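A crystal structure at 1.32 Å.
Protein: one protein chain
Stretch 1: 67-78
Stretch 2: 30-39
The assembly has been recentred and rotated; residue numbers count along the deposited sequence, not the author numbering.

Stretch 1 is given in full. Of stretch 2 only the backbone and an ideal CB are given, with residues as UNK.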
# COMPACT_ATOMS: atom_id res chain seq x y z
N TYR A 67 -4.33 8.12 -28.56
CA TYR A 67 -3.01 8.69 -28.37
C TYR A 67 -1.93 7.64 -28.25
O TYR A 67 -2.18 6.53 -27.77
CB TYR A 67 -3.00 9.59 -27.13
CG TYR A 67 -3.85 10.82 -27.29
CD1 TYR A 67 -3.29 12.03 -27.70
CD2 TYR A 67 -5.23 10.78 -27.05
CE1 TYR A 67 -4.07 13.16 -27.86
CE2 TYR A 67 -6.01 11.90 -27.21
CZ TYR A 67 -5.43 13.09 -27.62
OH TYR A 67 -6.22 14.20 -27.77
N THR A 68 -0.73 8.00 -28.71
CA THR A 68 0.48 7.24 -28.46
C THR A 68 1.56 8.24 -28.10
O THR A 68 1.45 9.43 -28.40
CB THR A 68 0.94 6.41 -29.68
OG1 THR A 68 1.05 7.26 -30.83
CG2 THR A 68 -0.04 5.27 -29.97
N VAL A 69 2.60 7.75 -27.44
CA VAL A 69 3.79 8.53 -27.16
C VAL A 69 5.00 7.77 -27.68
O VAL A 69 5.02 6.53 -27.67
CB VAL A 69 3.90 8.86 -25.65
CG1 VAL A 69 5.33 9.25 -25.25
CG2 VAL A 69 2.92 9.96 -25.27
N ARG A 70 6.00 8.50 -28.17
CA ARG A 70 7.26 7.91 -28.59
C ARG A 70 8.39 8.58 -27.83
O ARG A 70 8.49 9.81 -27.84
CB ARG A 70 7.47 8.08 -30.11
CG ARG A 70 6.37 7.45 -30.96
CD ARG A 70 6.70 7.52 -32.45
NE ARG A 70 5.49 7.40 -33.25
CZ ARG A 70 5.39 7.75 -34.53
NH1 ARG A 70 6.43 8.26 -35.18
NH2 ARG A 70 4.23 7.60 -35.17
N ALA A 71 9.22 7.77 -27.17
CA ALA A 71 10.42 8.28 -26.52
C ALA A 71 11.44 8.69 -27.58
O ALA A 71 11.49 8.11 -28.67
CB ALA A 71 11.01 7.23 -25.58
N VAL A 72 12.24 9.70 -27.25
CA VAL A 72 13.35 10.11 -28.09
C VAL A 72 14.62 9.89 -27.29
O VAL A 72 14.85 10.55 -26.28
CB VAL A 72 13.24 11.59 -28.54
CG1 VAL A 72 14.42 11.98 -29.43
CG2 VAL A 72 11.93 11.82 -29.28
N VAL A 73 15.43 8.94 -27.75
CA VAL A 73 16.62 8.50 -27.03
C VAL A 73 17.83 8.70 -27.94
O VAL A 73 17.84 8.22 -29.07
CB VAL A 73 16.51 7.01 -26.62
CG1 VAL A 73 17.76 6.55 -25.87
CG2 VAL A 73 15.26 6.77 -25.77
N ASN A 74 18.84 9.41 -27.43
CA ASN A 74 20.06 9.73 -28.18
C ASN A 74 19.76 10.26 -29.59
O ASN A 74 20.42 9.91 -30.56
CB ASN A 74 21.00 8.51 -28.22
CG ASN A 74 22.43 8.88 -28.63
OD1 ASN A 74 23.07 9.74 -28.01
ND2 ASN A 74 22.93 8.22 -29.67
N GLY A 75 18.74 11.11 -29.67
CA GLY A 75 18.32 11.72 -30.93
C GLY A 75 17.40 10.89 -31.81
O GLY A 75 16.93 11.38 -32.84
N THR A 76 17.13 9.65 -31.40
CA THR A 76 16.37 8.70 -32.21
C THR A 76 15.02 8.36 -31.58
O THR A 76 14.95 7.94 -30.42
CB THR A 76 17.17 7.40 -32.44
OG1 THR A 76 18.45 7.71 -33.01
CG2 THR A 76 16.43 6.45 -33.37
N GLU A 77 13.97 8.52 -32.37
CA GLU A 77 12.61 8.21 -31.93
C GLU A 77 12.41 6.70 -31.80
O GLU A 77 12.77 5.93 -32.69
CB GLU A 77 11.59 8.82 -32.88
CG GLU A 77 10.22 8.98 -32.27
CD GLU A 77 9.25 9.71 -33.18
OE1 GLU A 77 9.25 9.44 -34.41
OE2 GLU A 77 8.48 10.54 -32.67
N GLN A 78 11.82 6.29 -30.67
CA GLN A 78 11.60 4.88 -30.36
C GLN A 78 10.20 4.44 -30.81
O GLN A 78 9.38 5.29 -31.18
CB GLN A 78 11.79 4.63 -28.86
CG GLN A 78 13.17 5.00 -28.32
CD GLN A 78 14.29 4.22 -28.97
OE1 GLN A 78 14.35 2.99 -28.85
NE2 GLN A 78 15.19 4.92 -29.64
N UNK A 30 14.02 2.82 -16.11
CA UNK A 30 15.05 2.37 -17.04
C UNK A 30 15.50 3.50 -17.98
O UNK A 30 16.42 3.30 -18.79
CB UNK A 30 14.53 1.18 -17.86
N UNK A 31 14.88 4.67 -17.86
CA UNK A 31 15.17 5.78 -18.77
C UNK A 31 16.07 6.83 -18.13
O UNK A 31 15.96 7.11 -16.93
CB UNK A 31 13.87 6.43 -19.23
N UNK A 32 16.96 7.38 -18.94
CA UNK A 32 17.89 8.43 -18.52
C UNK A 32 17.24 9.81 -18.53
O UNK A 32 16.20 10.02 -19.16
CB UNK A 32 19.12 8.43 -19.43
N UNK A 33 17.87 10.77 -17.84
CA UNK A 33 17.39 12.15 -17.79
C UNK A 33 17.32 12.80 -19.16
O UNK A 33 16.57 13.76 -19.35
CB UNK A 33 18.29 12.98 -16.88
N UNK A 34 18.09 12.29 -20.12
CA UNK A 34 18.14 12.88 -21.45
C UNK A 34 17.00 12.45 -22.37
O UNK A 34 16.88 12.94 -23.49
CB UNK A 34 19.48 12.53 -22.11
N UNK A 35 16.15 11.54 -21.90
CA UNK A 35 15.02 11.06 -22.70
C UNK A 35 13.94 12.13 -22.81
O UNK A 35 13.60 12.79 -21.82
CB UNK A 35 14.44 9.78 -22.09
N UNK A 36 13.44 12.34 -24.02
CA UNK A 36 12.33 13.25 -24.27
C UNK A 36 11.21 12.48 -24.95
O UNK A 36 11.36 11.29 -25.24
CB UNK A 36 12.77 14.44 -25.12
N UNK A 37 10.09 13.15 -25.20
CA UNK A 37 8.90 12.48 -25.74
C UNK A 37 8.20 13.26 -26.84
O UNK A 37 8.11 14.49 -26.80
CB UNK A 37 7.90 12.21 -24.61
N UNK A 38 7.68 12.52 -27.82
CA UNK A 38 6.74 13.07 -28.79
C UNK A 38 5.35 12.51 -28.55
O UNK A 38 5.19 11.32 -28.28
CB UNK A 38 7.20 12.77 -30.22
N UNK A 39 4.35 13.38 -28.66
CA UNK A 39 2.95 13.01 -28.43
C UNK A 39 2.20 12.96 -29.77
O UNK A 39 2.26 13.92 -30.55
CB UNK A 39 2.28 14.00 -27.47

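Stretch 2 approaches strand 67-73 as a loop and then, over 36-39, runs antiparallel to it. Positions 30, 32 and 33 have no atom of stretch 1 within 5.5 Å of the ideal CB, so this contact sets little preference there; small or polar residues would serve, and they are T30, N32 and A33. Position 31 points toward stretch 1 across an empty gap that a long side chain could span. It is E31, whose OE2 comes within 4.1 Å of A71 CB, a contact without a hydrogen bond.

Position 34 lies in a type I turn from 32 to 35, its CB directed sideways into open space. A small polar residue suits such a turn, and S34 uses its OG to share a water with the backbone of N74: OG lies 2.9 Å from the water, which accepts from N74 N at 3.2 Å.

At 35 the ideal CB is 4.8 Å from V73 CG2, with A71 CB also nearby. A medium apolar side chain, such as valine or isoleucine, could meet both. V35 does so: its CG1 lies 4.0 Å from A71 CB and its CG2 4.1 Å from V73 CG2.

Position 36 forms a hydrogen-bonded pair with V72: its N donates to V72 O at 3.2 Å, and V72 N to its O at 2.7 Å. Its CB shares a face with V72, so several apolar residues would fit. L36 sets its CB 4.4 Å from V72 CB.

At 37 the CB points to the opposite face, where the ideal CB of position 37 lies 4.0 Å from V69 CG1 and the small A71 leaves room. A large apolar or aromatic residue is favoured. F37, with chi1 m, brings CD1 to 3.5 Å from V69 CG1 and CE1 to 3.9 Å from A71 CB.

Position 38 pairs with R70 through two backbone hydrogen bonds, its N to R70 O at 2.8 Å and R70 N to its O at 2.9 Å. The ideal CB is 3.6 Å from E77 OE2, an acceptor calling for a short donor: asparagine, serine or threonine could be considered. It is N38, whose ND2 donates to E77 OE2 at 2.9 Å while E77 OE1 holds R70 NH1 at 3.2 Å in a salt bridge. One carboxylate thus engages both residues of this pair.

At 39 the CB returns to the face of V69, with V69 CG2 4.6 Å away. A beta-branched apolar residue suits the extended backbone; V39 packs CG2 against V69 CG2 at 4.3 Å and CG1 against Y67 CD1 at 4.4 Å.

Stretch 2 (30-39) TENASVLFNV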
# COMPACT_ATOMS: atom_id res chain seq x y z
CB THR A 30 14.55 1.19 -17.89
OG1 THR A 30 13.32 1.55 -18.52
CG2 THR A 30 14.34 -0.06 -17.02
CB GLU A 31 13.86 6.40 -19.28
CG GLU A 31 13.03 5.41 -20.09
CD GLU A 31 11.70 5.96 -20.57
OE1 GLU A 31 10.92 6.51 -19.78
OE2 GLU A 31 11.41 5.80 -21.78
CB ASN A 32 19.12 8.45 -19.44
CG ASN A 32 20.05 7.27 -19.20
OD1 ASN A 32 20.15 6.76 -18.08
ND2 ASN A 32 20.75 6.85 -20.25
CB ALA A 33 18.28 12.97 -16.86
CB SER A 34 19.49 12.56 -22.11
OG SER A 34 19.70 11.16 -22.18
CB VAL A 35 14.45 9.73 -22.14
CG1 VAL A 35 13.24 9.25 -22.94
CG2 VAL A 35 15.53 8.65 -22.15
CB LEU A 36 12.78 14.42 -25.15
CG LEU A 36 13.87 15.37 -24.64
CD1 LEU A 36 14.10 16.47 -25.67
CD2 LEU A 36 13.48 15.97 -23.31
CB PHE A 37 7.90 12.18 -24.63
CG PHE A 37 8.45 11.28 -23.56
CD1 PHE A 37 8.48 9.90 -23.76
CD2 PHE A 37 8.96 11.81 -22.38
CE1 PHE A 37 8.99 9.06 -22.78
CE2 PHE A 37 9.48 10.97 -21.40
CZ PHE A 37 9.50 9.59 -21.60
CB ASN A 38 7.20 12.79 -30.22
CG ASN A 38 8.40 13.64 -30.63
OD1 ASN A 38 8.55 14.78 -30.18
ND2 ASN A 38 9.26 13.09 -31.49
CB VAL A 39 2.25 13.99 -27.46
CG1 VAL A 39 0.85 13.51 -27.11
CG2 VAL A 39 3.08 14.17 -26.19
O HOH W 1 18.15 9.99 -24.37
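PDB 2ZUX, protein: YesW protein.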